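Local coordinates for Rab GDP dissociation inhibitor alpha (Naegleria fowleri, PDB 6C87), which probably binds prenylated, GDP-bound Rab GTPases, slowing their release of GDP and drawing them off membranes so that they can be recycled, at residues D266-D271 against S296-K301. Sequence-based numbering, arbitrary orientation.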
ATOM      1  N   ASP A 266      25.492  32.404   3.992  1.00 96.90           N
ATOM      2  CA  ASP A 266      25.356  33.847   3.802  1.00 96.49           C
ATOM      3  C   ASP A 266      23.895  34.234   3.607  1.00 91.08           C
ATOM      4  O   ASP A 266      23.376  35.117   4.300  1.00 92.03           O
ATOM      5  CB  ASP A 266      26.187  34.316   2.604  1.00 98.19           C
ATOM      6  CG  ASP A 266      27.669  34.025   2.761  1.00100.54           C
ATOM      7  OD1 ASP A 266      28.086  33.612   3.864  1.00 94.88           O
ATOM      8  OD2 ASP A 266      28.416  34.221   1.775  1.00106.71           O
ATOM      9  N   ARG A 267      23.221  33.591   2.656  1.00 85.76           N
ATOM     10  CA  ARG A 267      21.830  33.895   2.364  1.00 83.48           C
ATOM     11  C   ARG A 267      21.204  32.686   1.690  1.00 79.19           C
ATOM     12  O   ARG A 267      21.893  31.889   1.050  1.00 82.92           O
ATOM     13  CB  ARG A 267      21.693  35.133   1.463  1.00 82.69           C
ATOM     14  N   ILE A 268      19.903  32.561   1.840  1.00 74.49           N
ATOM     15  CA  ILE A 268      19.122  31.629   1.041  1.00 74.24           C
ATOM     16  C   ILE A 268      18.610  32.398  -0.164  1.00 79.99           C
ATOM     17  O   ILE A 268      18.143  33.535  -0.032  1.00 80.28           O
ATOM     18  CB  ILE A 268      17.964  31.026   1.862  1.00 70.14           C
ATOM     19  CG1 ILE A 268      18.475  30.478   3.194  1.00 68.36           C
ATOM     20  CG2 ILE A 268      17.261  29.931   1.075  1.00 67.88           C
ATOM     21  CD1 ILE A 268      19.381  29.266   3.052  1.00 68.62           C
ATOM     22  N   VAL A 269      18.706  31.798  -1.345  1.00 82.66           N
ATOM     23  CA  VAL A 269      18.316  32.464  -2.582  1.00 86.52           C
ATOM     24  C   VAL A 269      16.954  31.935  -3.014  1.00 83.23           C
ATOM     25  O   VAL A 269      16.787  30.732  -3.258  1.00 71.48           O
ATOM     26  CB  VAL A 269      19.369  32.264  -3.685  1.00 86.71           C
ATOM     27  CG1 VAL A 269      18.955  32.997  -4.950  1.00 84.85           C
ATOM     28  CG2 VAL A 269      20.732  32.749  -3.207  1.00 86.64           C
ATOM     29  N   TYR A 270      15.989  32.844  -3.132  1.00 83.97           N
ATOM     30  CA  TYR A 270      14.637  32.533  -3.563  1.00 80.26           C
ATOM     31  C   TYR A 270      14.348  33.268  -4.863  1.00 83.76           C
ATOM     32  O   TYR A 270      14.976  34.280  -5.182  1.00 81.70           O
ATOM     33  CB  TYR A 270      13.584  32.937  -2.519  1.00 72.18           C
ATOM     34  CG  TYR A 270      13.773  32.383  -1.121  1.00 74.46           C
ATOM     35  CD1 TYR A 270      14.610  33.014  -0.209  1.00 74.21           C
ATOM     36  CD2 TYR A 270      13.081  31.250  -0.700  1.00 67.79           C
ATOM     37  CE1 TYR A 270      14.771  32.519   1.074  1.00 67.51           C
ATOM     38  CE2 TYR A 270      13.235  30.753   0.576  1.00 65.64           C
ATOM     39  CZ  TYR A 270      14.082  31.388   1.462  1.00 65.48           C
ATOM     40  OH  TYR A 270      14.243  30.897   2.741  1.00 63.39           O
ATOM     41  N   ASP A 271      13.383  32.748  -5.612  1.00 80.90           N
ATOM     42  CA  ASP A 271      12.943  33.419  -6.820  1.00 81.68           C
ATOM     43  C   ASP A 271      11.837  34.422  -6.481  1.00 87.20           C
ATOM     44  O   ASP A 271      11.495  34.638  -5.315  1.00 88.36           O
ATOM     45  CB  ASP A 271      12.505  32.388  -7.865  1.00 84.93           C
ATOM     46  CG  ASP A 271      11.333  31.521  -7.408  1.00 85.73           C
ATOM     47  OD1 ASP A 271      10.674  31.845  -6.400  1.00 90.01           O
ATOM     48  OD2 ASP A 271      11.057  30.505  -8.081  1.00 85.10           O
ATOM     49  N   SER A 296      16.893  26.608  13.400  1.00 39.22           N
ATOM     50  CA  SER A 296      17.846  27.702  13.588  1.00 37.63           C
ATOM     51  C   SER A 296      18.273  28.353  12.277  1.00 44.89           C
ATOM     52  O   SER A 296      18.769  29.483  12.296  1.00 54.01           O
ATOM     53  CB  SER A 296      19.086  27.215  14.344  1.00 38.32           C
ATOM     54  OG  SER A 296      19.900  26.386  13.538  1.00 37.42           O
ATOM     55  N   TYR A 297      18.107  27.672  11.147  1.00 45.67           N
ATOM     56  CA  TYR A 297      18.507  28.215   9.857  1.00 40.67           C
ATOM     57  C   TYR A 297      17.431  29.067   9.205  1.00 46.40           C
ATOM     58  O   TYR A 297      17.733  29.780   8.244  1.00 43.94           O
ATOM     59  CB  TYR A 297      18.904  27.080   8.901  1.00 41.68           C
ATOM     60  CG  TYR A 297      20.230  26.438   9.252  1.00 39.52           C
ATOM     61  CD1 TYR A 297      21.415  26.948   8.750  1.00 40.58           C
ATOM     62  CD2 TYR A 297      20.296  25.333  10.097  1.00 37.76           C
ATOM     63  CE1 TYR A 297      22.627  26.387   9.067  1.00 39.95           C
ATOM     64  CE2 TYR A 297      21.508  24.759  10.420  1.00 50.23           C
ATOM     65  CZ  TYR A 297      22.674  25.297   9.899  1.00 49.63           C
ATOM     66  OH  TYR A 297      23.896  24.748  10.207  1.00 52.49           O
ATOM     67  N   PHE A 298      16.198  29.014   9.701  1.00 50.24           N
ATOM     68  CA  PHE A 298      15.069  29.735   9.112  1.00 59.29           C
ATOM     69  C   PHE A 298      14.276  30.439  10.206  1.00 61.36           C
ATOM     70  O   PHE A 298      13.120  30.089  10.475  1.00 56.99           O
ATOM     71  CB  PHE A 298      14.179  28.785   8.308  1.00 57.83           C
ATOM     72  CG  PHE A 298      14.946  27.803   7.479  1.00 54.83           C
ATOM     73  CD1 PHE A 298      15.455  28.175   6.233  1.00 55.22           C
ATOM     74  CD2 PHE A 298      15.176  26.515   7.944  1.00 48.86           C
ATOM     75  CE1 PHE A 298      16.179  27.282   5.459  1.00 52.27           C
ATOM     76  CE2 PHE A 298      15.894  25.608   7.178  1.00 53.03           C
ATOM     77  CZ  PHE A 298      16.397  25.991   5.930  1.00 56.93           C
ATOM     78  N   PRO A 299      14.867  31.451  10.851  1.00 63.63           N
ATOM     79  CA  PRO A 299      14.157  32.128  11.949  1.00 57.52           C
ATOM     80  C   PRO A 299      12.826  32.717  11.529  1.00 58.91           C
ATOM     81  O   PRO A 299      11.885  32.736  12.332  1.00 65.02           O
ATOM     82  CB  PRO A 299      15.138  33.232  12.373  1.00 54.81           C
ATOM     83  CG  PRO A 299      16.464  32.814  11.826  1.00 56.92           C
ATOM     84  CD  PRO A 299      16.161  32.088  10.558  1.00 60.35           C
ATOM     85  N   GLU A 300      12.718  33.196  10.292  1.00 58.01           N
ATOM     86  CA  GLU A 300      11.489  33.821   9.827  1.00 56.16           C
ATOM     87  C   GLU A 300      10.421  32.816   9.417  1.00 57.70           C
ATOM     88  O   GLU A 300       9.288  33.223   9.151  1.00 65.68           O
ATOM     89  CB  GLU A 300      11.791  34.762   8.660  1.00 51.46           C
ATOM     90  N   LYS A 301      10.729  31.519   9.393  1.00 50.65           N
ATOM     91  CA  LYS A 301       9.779  30.512   8.928  1.00 52.42           C
ATOM     92  C   LYS A 301       9.330  29.553  10.028  1.00 51.91           C
ATOM     93  O   LYS A 301       8.711  28.527   9.726  1.00 49.84           O
ATOM     94  CB  LYS A 301      10.374  29.711   7.771  1.00 51.26           C
ATOM     95  CG  LYS A 301      10.805  30.550   6.591  1.00 52.84           C
ATOM     96  CD  LYS A 301      11.020  29.668   5.374  1.00 54.64           C
ATOM     97  CE  LYS A 301      11.195  30.505   4.122  1.00 64.72           C
ATOM     98  NZ  LYS A 301       9.884  30.786   3.478  1.00 66.85           N
TER
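The small antiparallel sheet that sits against the Rossmann-like parallel sheet of the GDI fold sends two side chains of its outer strand 267-270, Ile268 and Tyr270, toward the loop that follows strand 290-293. They meet Phe298 and Lys301, and the packing is light: the backbones stand well apart, with 9.2 Å between Ile268 CA and Phe298 CA, and side chains alone bridge the gap. CD1 of Ile268 comes obliquely to the Phe298 ring, 4.5 Å from CE1. Phe298 has its CG beside the backbone N (chi1 -42°), which carries the ring toward the strand. On the side of the ring plane where Ile268 CD1 also lies, Tyr297 CB stands 3.7 Å above the Phe298 ring, shifted from the ring centre toward its edge.

Two residues along the strand, Tyr270 reaches Lys301 from the opposite direction. The phenol OH of Tyr270 lies 3.4 Å from Lys301 CE, and this lysine methylene sits obliquely to the ring, by its hydroxyl end. The lysine chain is nearly extended until chi4 (-89°), where it bends and turns NZ aside to a salt bridge with Asp407.

The loop carries the chain from strand 290-293 of the parallel sheet into strand 302-315, with Ile268 and Tyr270 of the antiparallel sheet resting on it. Strand 409-411, the edge of the parallel sheet, adds to the packing: Val409 touches both Tyr270 and Phe298, and Ile411 packs on Phe298 and Lys301. The loop itself turns tightly, Lys301 N donating to Phe298 O at 3.0 Å, just before strand 302-315 begins. At its start, strand 267-270 is kinked by a classic bulge, Asp266 and Arg267 lying opposite Glu280 of strand 276-281.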